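Local atomic coordinates of choline/ethanolamine kinase family protein (Mesorhizobium loti, PDB entry 3DXQ), a protein that probably transfers a phosphate group to ethanolamine, choline or a similar small alcohol. Residues 240-243 with 244-248; 247-250 with 251-254; 276-279 with 280-283; 288-291 with 292-295. All blocks are in the same frame, centred on the assembly; numbering follows the deposited sequence.

Contact 1: residues 240-243 with 244-248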
loop_
_atom_site.group_PDB
_atom_site.type_symbol
_atom_site.label_atom_id
_atom_site.label_comp_id
_atom_site.label_asym_id
_atom_site.label_seq_id
_atom_site.Cartn_x
_atom_site.Cartn_y
_atom_site.Cartn_z
ATOM N N ARG A 240 0.440 -18.993 2.806
ATOM C CA ARG A 240 0.982 -18.754 1.466
ATOM C C ARG A 240 -0.146 -18.560 0.479
ATOM O O ARG A 240 -0.089 -17.677 -0.367
ATOM C CB ARG A 240 1.818 -19.953 1.051
ATOM C CG ARG A 240 2.669 -19.790 -0.187
ATOM C CD ARG A 240 3.312 -21.131 -0.513
ATOM N NE ARG A 240 3.856 -21.768 0.696
ATOM C CZ ARG A 240 5.052 -21.494 1.209
ATOM N NH1 ARG A 240 5.823 -20.620 0.615
ATOM N NH2 ARG A 240 5.482 -22.080 2.323
ATOM N N GLY A 241 -1.173 -19.395 0.582
ATOM C CA GLY A 241 -2.339 -19.290 -0.292
ATOM C C GLY A 241 -3.052 -17.944 -0.206
ATOM O O GLY A 241 -3.545 -17.421 -1.203
ATOM N N ARG A 242 -3.143 -17.398 0.998
ATOM C CA ARG A 242 -3.807 -16.114 1.172
ATOM C C ARG A 242 -2.988 -15.002 0.526
ATOM O O ARG A 242 -3.530 -14.132 -0.154
ATOM C CB ARG A 242 -4.146 -15.845 2.654
ATOM C CG ARG A 242 -5.621 -16.109 2.914
ATOM C CD ARG A 242 -6.056 -16.301 4.350
ATOM N NE ARG A 242 -5.575 -15.300 5.306
ATOM C CZ ARG A 242 -4.890 -15.596 6.416
ATOM N NH1 ARG A 242 -4.586 -16.856 6.717
ATOM N NH2 ARG A 242 -4.498 -14.645 7.239
ATOM N N VAL A 243 -1.674 -15.058 0.697
ATOM C CA VAL A 243 -0.820 -14.053 0.092
ATOM C C VAL A 243 -1.017 -14.102 -1.426
ATOM O O VAL A 243 -1.313 -13.095 -2.073
ATOM C CB VAL A 243 0.646 -14.249 0.453
ATOM C CG1 VAL A 243 1.462 -13.133 -0.148
ATOM C CG2 VAL A 243 0.823 -14.269 1.943
ATOM N N VAL A 244 -0.893 -15.277 -2.002
ATOM C CA VAL A 244 -1.057 -15.394 -3.452
ATOM C C VAL A 244 -2.450 -14.892 -3.886
ATOM O O VAL A 244 -2.578 -14.201 -4.893
ATOM C CB VAL A 244 -0.772 -16.819 -3.907
ATOM C CG1 VAL A 244 -1.117 -17.017 -5.375
ATOM C CG2 VAL A 244 0.686 -17.131 -3.647
ATOM N N ILE A 245 -3.476 -15.203 -3.099
ATOM C CA ILE A 245 -4.839 -14.763 -3.393
ATOM C C ILE A 245 -4.929 -13.233 -3.441
ATOM O O ILE A 245 -5.540 -12.651 -4.368
ATOM C CB ILE A 245 -5.844 -15.333 -2.352
ATOM C CG1 ILE A 245 -6.217 -16.764 -2.729
ATOM C CG2 ILE A 245 -7.106 -14.512 -2.286
ATOM C CD1 ILE A 245 -6.831 -16.858 -4.095
ATOM N N TYR A 246 -4.307 -12.587 -2.457
ATOM C CA TYR A 246 -4.298 -11.131 -2.402
ATOM C C TYR A 246 -3.426 -10.524 -3.504
ATOM O O TYR A 246 -3.761 -9.456 -4.026
ATOM C CB TYR A 246 -3.889 -10.624 -1.009
ATOM C CG TYR A 246 -4.924 -10.948 0.059
ATOM C CD1 TYR A 246 -6.265 -10.633 -0.122
ATOM C CD2 TYR A 246 -4.555 -11.557 1.251
ATOM C CE1 TYR A 246 -7.221 -10.936 0.850
ATOM C CE2 TYR A 246 -5.498 -11.856 2.240
ATOM C CZ TYR A 246 -6.837 -11.545 2.032
ATOM O OH TYR A 246 -7.776 -11.832 3.012
ATOM N N LYS A 247 -2.321 -11.177 -3.862
ATOM C CA LYS A 247 -1.560 -10.717 -5.021
ATOM C C LYS A 247 -2.535 -10.531 -6.190
ATOM O O LYS A 247 -2.547 -9.489 -6.826
ATOM C CB LYS A 247 -0.476 -11.717 -5.427
ATOM C CG LYS A 247 0.872 -11.585 -4.743
ATOM C CD LYS A 247 1.737 -12.789 -5.115
ATOM C CE LYS A 247 3.191 -12.442 -5.351
ATOM N NZ LYS A 247 4.064 -13.657 -5.503
ATOM N N ALA A 248 -3.374 -11.531 -6.444
ATOM C CA ALA A 248 -4.324 -11.458 -7.555
ATOM C C ALA A 248 -5.380 -10.379 -7.321
ATOM O O ALA A 248 -5.624 -9.561 -8.199
ATOM C CB ALA A 248 -4.994 -12.830 -7.811
#

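Contact 2: residues 247-250 with 251-254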
loop_
_atom_site.group_PDB
_atom_site.type_symbol
_atom_site.label_atom_id
_atom_site.label_comp_id
_atom_site.label_asym_id
_atom_site.label_seq_id
_atom_site.Cartn_x
_atom_site.Cartn_y
_atom_site.Cartn_z
ATOM N N LYS A 247 -2.321 -11.177 -3.862
ATOM C CA LYS A 247 -1.560 -10.717 -5.021
ATOM C C LYS A 247 -2.535 -10.531 -6.190
ATOM O O LYS A 247 -2.547 -9.489 -6.826
ATOM C CB LYS A 247 -0.476 -11.717 -5.427
ATOM C CG LYS A 247 0.872 -11.585 -4.743
ATOM C CD LYS A 247 1.737 -12.789 -5.115
ATOM C CE LYS A 247 3.191 -12.442 -5.351
ATOM N NZ LYS A 247 4.064 -13.657 -5.503
ATOM N N ALA A 248 -3.374 -11.531 -6.444
ATOM C CA ALA A 248 -4.324 -11.458 -7.555
ATOM C C ALA A 248 -5.380 -10.379 -7.321
ATOM O O ALA A 248 -5.624 -9.561 -8.199
ATOM C CB ALA A 248 -4.994 -12.830 -7.811
HETATM N N MSE A 249 -6.007 -10.374 -6.149
HETATM C CA MSE A 249 -7.067 -9.406 -5.861
HETATM C C MSE A 249 -6.582 -7.974 -5.830
HETATM O O MSE A 249 -7.324 -7.066 -6.179
HETATM C CB MSE A 249 -7.742 -9.719 -4.530
HETATM C CG MSE A 249 -8.597 -10.971 -4.527
HETATM SE SE MSE A 249 -9.704 -11.153 -6.149
HETATM C CE MSE A 249 -11.096 -12.204 -5.399
ATOM N N CYS A 250 -5.348 -7.779 -5.381
ATOM C CA CYS A 250 -4.725 -6.470 -5.345
ATOM C C CYS A 250 -4.616 -5.889 -6.740
ATOM O O CYS A 250 -5.020 -4.772 -6.996
ATOM C CB CYS A 250 -3.341 -6.590 -4.727
ATOM S SG CYS A 250 -2.561 -5.028 -4.392
ATOM N N ASP A 251 -4.080 -6.668 -7.664
ATOM C CA ASP A 251 -4.028 -6.248 -9.062
ATOM C C ASP A 251 -5.413 -5.965 -9.620
ATOM O O ASP A 251 -5.600 -4.998 -10.360
ATOM C CB ASP A 251 -3.364 -7.314 -9.935
ATOM C CG ASP A 251 -1.864 -7.113 -10.102
ATOM O OD1 ASP A 251 -1.375 -5.978 -9.971
ATOM O OD2 ASP A 251 -1.173 -8.106 -10.404
ATOM N N LEU A 252 -6.378 -6.815 -9.297
ATOM C CA LEU A 252 -7.733 -6.648 -9.821
ATOM C C LEU A 252 -8.355 -5.335 -9.349
ATOM O O LEU A 252 -8.967 -4.615 -10.142
ATOM C CB LEU A 252 -8.631 -7.812 -9.384
ATOM C CG LEU A 252 -10.061 -7.766 -9.923
ATOM C CD1 LEU A 252 -10.070 -7.839 -11.422
ATOM C CD2 LEU A 252 -10.859 -8.888 -9.344
ATOM N N LEU A 253 -8.213 -5.054 -8.053
ATOM C CA LEU A 253 -8.750 -3.834 -7.445
ATOM C C LEU A 253 -8.294 -2.609 -8.212
ATOM O O LEU A 253 -9.107 -1.832 -8.712
ATOM C CB LEU A 253 -8.302 -3.712 -5.987
ATOM C CG LEU A 253 -8.772 -2.457 -5.250
ATOM C CD1 LEU A 253 -10.292 -2.505 -5.149
ATOM C CD2 LEU A 253 -8.120 -2.319 -3.875
ATOM N N TRP A 254 -6.979 -2.471 -8.317
ATOM C CA TRP A 254 -6.374 -1.351 -9.005
ATOM C C TRP A 254 -6.669 -1.375 -10.506
ATOM O O TRP A 254 -6.893 -0.329 -11.107
ATOM C CB TRP A 254 -4.880 -1.313 -8.722
ATOM C CG TRP A 254 -4.608 -0.916 -7.309
ATOM C CD1 TRP A 254 -4.118 -1.699 -6.307
ATOM C CD2 TRP A 254 -4.824 0.375 -6.741
ATOM N NE1 TRP A 254 -4.011 -0.974 -5.147
ATOM C CE2 TRP A 254 -4.438 0.306 -5.388
ATOM C CE3 TRP A 254 -5.307 1.591 -7.253
ATOM C CZ2 TRP A 254 -4.514 1.402 -4.538
ATOM C CZ3 TRP A 254 -5.386 2.680 -6.408
ATOM C CH2 TRP A 254 -4.989 2.578 -5.063
#

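Contact 3: residues 276-279 with 280-283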
loop_
_atom_site.group_PDB
_atom_site.type_symbol
_atom_site.label_atom_id
_atom_site.label_comp_id
_atom_site.label_asym_id
_atom_site.label_seq_id
_atom_site.Cartn_x
_atom_site.Cartn_y
_atom_site.Cartn_z
ATOM N N ASP A 276 -4.127 -2.228 -18.231
ATOM C CA ASP A 276 -3.803 -3.439 -19.008
ATOM C C ASP A 276 -2.650 -4.232 -18.404
ATOM O O ASP A 276 -2.627 -5.464 -18.487
ATOM C CB ASP A 276 -3.445 -3.089 -20.460
ATOM C CG ASP A 276 -4.658 -2.723 -21.294
ATOM O OD1 ASP A 276 -5.784 -3.053 -20.877
ATOM O OD2 ASP A 276 -4.486 -2.116 -22.374
ATOM N N GLY A 277 -1.694 -3.522 -17.810
ATOM C CA GLY A 277 -0.534 -4.156 -17.205
ATOM C C GLY A 277 -0.944 -5.008 -16.029
ATOM O O GLY A 277 -0.750 -6.235 -16.046
ATOM N N ARG A 278 -1.553 -4.349 -15.039
ATOM C CA ARG A 278 -1.953 -4.987 -13.784
ATOM C C ARG A 278 -2.979 -6.085 -13.985
ATOM O O ARG A 278 -3.020 -7.040 -13.216
ATOM C CB ARG A 278 -2.509 -3.963 -12.791
ATOM C CG ARG A 278 -1.594 -2.782 -12.553
ATOM C CD ARG A 278 -1.861 -2.110 -11.214
ATOM N NE ARG A 278 -1.481 -2.984 -10.107
ATOM C CZ ARG A 278 -1.394 -2.621 -8.833
ATOM N NH1 ARG A 278 -1.642 -1.375 -8.470
ATOM N NH2 ARG A 278 -1.040 -3.515 -7.921
ATOM N N PHE A 279 -3.811 -5.952 -15.006
ATOM C CA PHE A 279 -4.792 -6.984 -15.288
ATOM C C PHE A 279 -4.112 -8.229 -15.841
ATOM O O PHE A 279 -4.332 -9.330 -15.345
ATOM C CB PHE A 279 -5.830 -6.501 -16.288
ATOM C CG PHE A 279 -6.866 -7.529 -16.597
ATOM C CD1 PHE A 279 -7.978 -7.670 -15.781
ATOM C CD2 PHE A 279 -6.711 -8.388 -17.672
ATOM C CE1 PHE A 279 -8.934 -8.638 -16.048
ATOM C CE2 PHE A 279 -7.662 -9.354 -17.952
ATOM C CZ PHE A 279 -8.775 -9.485 -17.134
ATOM N N ALA A 280 -3.292 -8.041 -16.873
ATOM C CA ALA A 280 -2.607 -9.147 -17.551
ATOM C C ALA A 280 -1.761 -9.968 -16.584
ATOM O O ALA A 280 -1.710 -11.197 -16.685
ATOM C CB ALA A 280 -1.752 -8.616 -18.678
ATOM N N ARG A 281 -1.106 -9.284 -15.645
ATOM C CA ARG A 281 -0.327 -9.946 -14.605
ATOM C C ARG A 281 -1.249 -10.785 -13.716
ATOM O O ARG A 281 -0.955 -11.945 -13.401
ATOM C CB ARG A 281 0.409 -8.890 -13.765
ATOM C CG ARG A 281 1.271 -9.449 -12.642
ATOM C CD ARG A 281 2.225 -8.396 -12.130
ATOM N NE ARG A 281 1.511 -7.240 -11.606
ATOM C CZ ARG A 281 2.066 -6.075 -11.291
ATOM N NH1 ARG A 281 3.365 -5.878 -11.450
ATOM N NH2 ARG A 281 1.309 -5.092 -10.827
ATOM N N CYS A 282 -2.355 -10.166 -13.312
ATOM C CA CYS A 282 -3.369 -10.797 -12.496
ATOM C C CYS A 282 -3.914 -12.039 -13.169
ATOM O O CYS A 282 -3.910 -13.128 -12.591
ATOM C CB CYS A 282 -4.505 -9.815 -12.263
ATOM S SG CYS A 282 -5.896 -10.572 -11.498
ATOM N N LYS A 283 -4.386 -11.856 -14.403
ATOM C CA LYS A 283 -4.938 -12.936 -15.197
ATOM C C LYS A 283 -3.904 -14.047 -15.344
ATOM O O LYS A 283 -4.254 -15.232 -15.309
ATOM C CB LYS A 283 -5.366 -12.402 -16.569
ATOM C CG LYS A 283 -5.822 -13.453 -17.595
ATOM C CD LYS A 283 -6.183 -12.777 -18.938
ATOM C CE LYS A 283 -6.090 -13.729 -20.127
ATOM N NZ LYS A 283 -6.992 -14.862 -19.967
#

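Contact 4: residues 288-291 with 292-295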
loop_
_atom_site.group_PDB
_atom_site.type_symbol
_atom_site.label_atom_id
_atom_site.label_comp_id
_atom_site.label_asym_id
_atom_site.label_seq_id
_atom_site.Cartn_x
_atom_site.Cartn_y
_atom_site.Cartn_z
ATOM N N THR A 288 -2.348 -19.882 -13.620
ATOM C CA THR A 288 -1.344 -20.886 -13.311
ATOM C C THR A 288 -2.019 -22.032 -12.540
ATOM O O THR A 288 -2.952 -21.802 -11.756
ATOM C CB THR A 288 -0.179 -20.286 -12.494
ATOM O OG1 THR A 288 -0.681 -19.697 -11.287
ATOM C CG2 THR A 288 0.532 -19.224 -13.285
ATOM N N PRO A 289 -1.580 -23.277 -12.776
ATOM C CA PRO A 289 -2.190 -24.372 -12.015
ATOM C C PRO A 289 -1.854 -24.278 -10.532
ATOM O O PRO A 289 -2.576 -24.821 -9.708
ATOM C CB PRO A 289 -1.597 -25.634 -12.650
ATOM C CG PRO A 289 -0.358 -25.182 -13.357
ATOM C CD PRO A 289 -0.555 -23.747 -13.727
ATOM N N GLU A 290 -0.774 -23.573 -10.200
ATOM C CA GLU A 290 -0.412 -23.321 -8.809
ATOM C C GLU A 290 -1.544 -22.595 -8.080
ATOM O O GLU A 290 -1.848 -22.898 -6.933
ATOM C CB GLU A 290 0.858 -22.466 -8.722
ATOM C CG GLU A 290 2.167 -23.186 -8.981
ATOM C CD GLU A 290 2.479 -23.420 -10.450
ATOM O OE1 GLU A 290 1.583 -23.286 -11.323
ATOM O OE2 GLU A 290 3.645 -23.763 -10.726
ATOM N N PHE A 291 -2.162 -21.637 -8.762
ATOM C CA PHE A 291 -3.172 -20.775 -8.152
ATOM C C PHE A 291 -4.363 -21.549 -7.609
ATOM O O PHE A 291 -4.827 -21.251 -6.513
ATOM C CB PHE A 291 -3.636 -19.716 -9.159
ATOM C CG PHE A 291 -4.511 -18.657 -8.568
ATOM C CD1 PHE A 291 -3.960 -17.656 -7.766
ATOM C CD2 PHE A 291 -5.875 -18.641 -8.817
ATOM C CE1 PHE A 291 -4.758 -16.664 -7.199
ATOM C CE2 PHE A 291 -6.680 -17.650 -8.263
ATOM C CZ PHE A 291 -6.116 -16.661 -7.447
ATOM N N SER A 292 -4.865 -22.526 -8.366
ATOM C CA SER A 292 -5.989 -23.328 -7.895
ATOM C C SER A 292 -5.590 -24.122 -6.653
ATOM O O SER A 292 -6.408 -24.314 -5.758
ATOM C CB SER A 292 -6.507 -24.250 -8.987
ATOM O OG SER A 292 -5.487 -25.121 -9.422
ATOM N N ARG A 293 -4.336 -24.564 -6.591
ATOM C CA ARG A 293 -3.813 -25.224 -5.374
ATOM C C ARG A 293 -3.792 -24.286 -4.178
ATOM O O ARG A 293 -4.163 -24.675 -3.066
ATOM C CB ARG A 293 -2.401 -25.775 -5.588
ATOM C CG ARG A 293 -2.308 -27.285 -5.659
ATOM C CD ARG A 293 -0.907 -27.700 -6.087
ATOM N NE ARG A 293 -0.758 -27.733 -7.550
ATOM C CZ ARG A 293 0.327 -27.350 -8.228
ATOM N NH1 ARG A 293 1.385 -26.835 -7.602
ATOM N NH2 ARG A 293 0.339 -27.444 -9.554
ATOM N N HIS A 294 -3.342 -23.056 -4.404
ATOM C CA HIS A 294 -3.325 -22.045 -3.352
ATOM C C HIS A 294 -4.735 -21.714 -2.877
ATOM O O HIS A 294 -4.964 -21.480 -1.681
ATOM C CB HIS A 294 -2.620 -20.777 -3.830
ATOM C CG HIS A 294 -1.133 -20.889 -3.849
ATOM N ND1 HIS A 294 -0.376 -20.586 -4.958
ATOM C CD2 HIS A 294 -0.258 -21.278 -2.892
ATOM C CE1 HIS A 294 0.900 -20.789 -4.689
ATOM N NE2 HIS A 294 0.999 -21.212 -3.442
ATOM N N LEU A 295 -5.663 -21.698 -3.828
ATOM C CA LEU A 295 -7.052 -21.406 -3.552
ATOM C C LEU A 295 -7.631 -22.537 -2.709
ATOM O O LEU A 295 -8.213 -22.306 -1.640
ATOM C CB LEU A 295 -7.806 -21.268 -4.866
ATOM C CG LEU A 295 -9.154 -20.559 -4.856
ATOM C CD1 LEU A 295 -8.930 -19.119 -4.437
ATOM C CD2 LEU A 295 -9.844 -20.649 -6.235
#

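Contact 1: residues 240-243 with 244-248
Tyr-246 brings its ring back beside the carbonyl of Arg-242, one turn earlier in the same helix. Its CB lies 3.6 Å from Arg-242 O and nearly as close to Val-243 O. With CG anti to its own carbonyl carbon (chi1 -67°), the ring swings back toward the preceding turn. CG stays close to Arg-242 O, and ring atom CD2 reaches that same oxygen at 3.1 Å. Farther out, CE2 passes the aliphatic root of the arginine, 4.2 Å from Arg-242 CB. At the tip, OH hydrogen-bonds to Asp-204, the residue that also takes a salt bridge from the Arg-242 guanidinium, so both polar ends meet on one carboxylate. That carbonyl oxygen of Arg-242 is itself engaged, since Tyr-246 N donates to Arg-242 O at 2.9 Å. Val-244, on another side of the helix, sets CG2 against the carbonyl of Arg-240, 3.4 Å from Arg-240 O. As for its surroundings, Val-243 packs on Leu-206 of helix 206-215, whereas Ile-245 reaches Val-162 and Leu-166 of helix 152-167 and Phe-291 and Leu-295 of helix 289-300.

Contact 2: residues 247-250 with 251-254
Cys-250 and Trp-254 meet one turn apart in a buried piece of alpha helix, part of the helical portion of a kinase-like phosphotransferase fold. Four successive i to i+4 backbone bonds satisfy the carbonyls of residues 247-250. The first, Asp-251 N to Lys-247 O, is weak at 3.3 Å. Leu-252 N then reaches Ala-248 O in the carbonyl plane at 3.1 Å, and Leu-253 N reaches Met-249 O at 2.9 Å. Trp-254 N closes the series on Cys-250 O at 3.3 Å, long but almost perfectly straight (179°). The charged ends look outside this turn: Lys-247 NZ makes a salt bridge to Asp-223, and the buried carboxylate of Asp-251 is met by arginines of helix 271-287, which probably stabilise its negative charge. Selenomethionine Met-249 lies alongside Leu-252, both pointing the same way, with Met-249 SE 4.1 Å from Leu-252 CD2. CG of Trp-254, anti to the carbonyl carbon (chi1 -71°), turns the CD1 corner of the indole back toward the preceding turn, and Trp-254 CD1 comes 3.3 Å from Cys-250 O. Cys-250 SG sits at the edge of the five-membered ring, 4.1 Å from Trp-254 CD1 and 89° off the ring normal.

Contact 3: residues 276-279 with 280-283
This is a one-turn contact inside helix 271-287, with two pairs of side chains, Phe-279 with Lys-283 and Arg-278 with Arg-281, lying on different sides of it. On the first side the phenyl ring meets the aliphatic part of the lysine: Phe-279 CE2 is 3.9 Å from Lys-283 CD and 4.1 Å from Lys-283 CB. Phe-279 carries its ring anti to the backbone N (chi1 -179°), which sends it forward along the helix to where the methylenes of Lys-283 pass; the lysine NZ goes on to a salt bridge with Glu-287. Without the phenyl ring of Phe-279, as with an alanine here, the lysine methylenes would probably lose their apolar neighbour and the chain be freer to move. On the second side the two arginines run side by side, and Arg-278 NE lies 3.6 Å from Arg-281 NH2, close to the plane of the Arg-281 guanidinium and at its edge. The two guanidinium planes stand nearly perpendicular, 87° apart. Their closeness is explained by a shared anion, since both nitrogens make salt bridges to Asp-251 OD1. Arg-278 is further fixed by a salt bridge from NH2 to Glu-215 and a hydrogen bond from NH1 to the Tyr-274 hydroxyl. Around this turn, Arg-278 packs against Trp-254 and Thr-255 of helix 237-263, Arg-281 leans on Val-214 of helix 206-215, and Phe-279 and Lys-283 both touch Val-155 of helix 152-167.

Contact 4: residues 288-291 with 292-295
Helical backbone bonds join the two segments where His-294 N donates to Glu-290 O at 2.9 Å and Leu-295 N to Phe-291 O at 2.8 Å. Before them, Phe-291 N reaches back to Thr-288 O. The side chain of Ser-292 adds a bond of its own: OG donates to Pro-289 O at 2.9 Å, tilted somewhat from the carbonyl plane. Its hydroxyl sits between the backbone N and the carbonyl carbon (chi1 59°), the setting that brings it to a carbonyl three residues back. Arg-293 lays its guanidinium along the same turn, one face toward Pro-289 O and the backbone of Glu-290, with Glu-290 CA 4.0 Å above the plane and displaced toward the rim. Its NH1 lies 4.0 Å from Glu-290 CG, so it is the methylene it touches; the charged ends stay apart, Glu-290 OE1 being 4.7 Å from Arg-293 NH2, where any attraction is probably modest. This turn belongs to the C-terminal helix 289-300, an amphipathic helix: Glu-290, Ser-292 and Arg-293 are exposed, while Phe-291 and Leu-295 pack on Ile-245 of helix 237-263. His-294 also faces that helix, its ring beside Arg-240 and Val-244, and ND1 passes Glu-290 O at 3.4 Å without the angle for a hydrogen bond. Arg-240 and Val-244 would probably be deprived of the ring they rest on if His-294 gave way to an alanine. Leu-295 extends the packing to Val-162 and Ala-165 of helix 152-167.

Each contact pairs residues about one turn apart, so none closes a long loop, and none nests within another. Contacts 1 and 2 are successive stretches of helix 237-263, sharing Lys-247 and Ala-248. The chain then turns back into helix 271-287, where contact 3 lies beside contact 2, joined by salt bridges and by Ala-248 O against Cys-282 SG. Contact 4 follows on helix 289-300 and packs mainly on contact 1, through Ile-245 against Phe-291 and Leu-295; contact 2 touches it by Ala-248 on Phe-291. Contacts 3 and 4 do not touch, their centres about 17 Å apart. Helix 237-263 thus joins the two later helices.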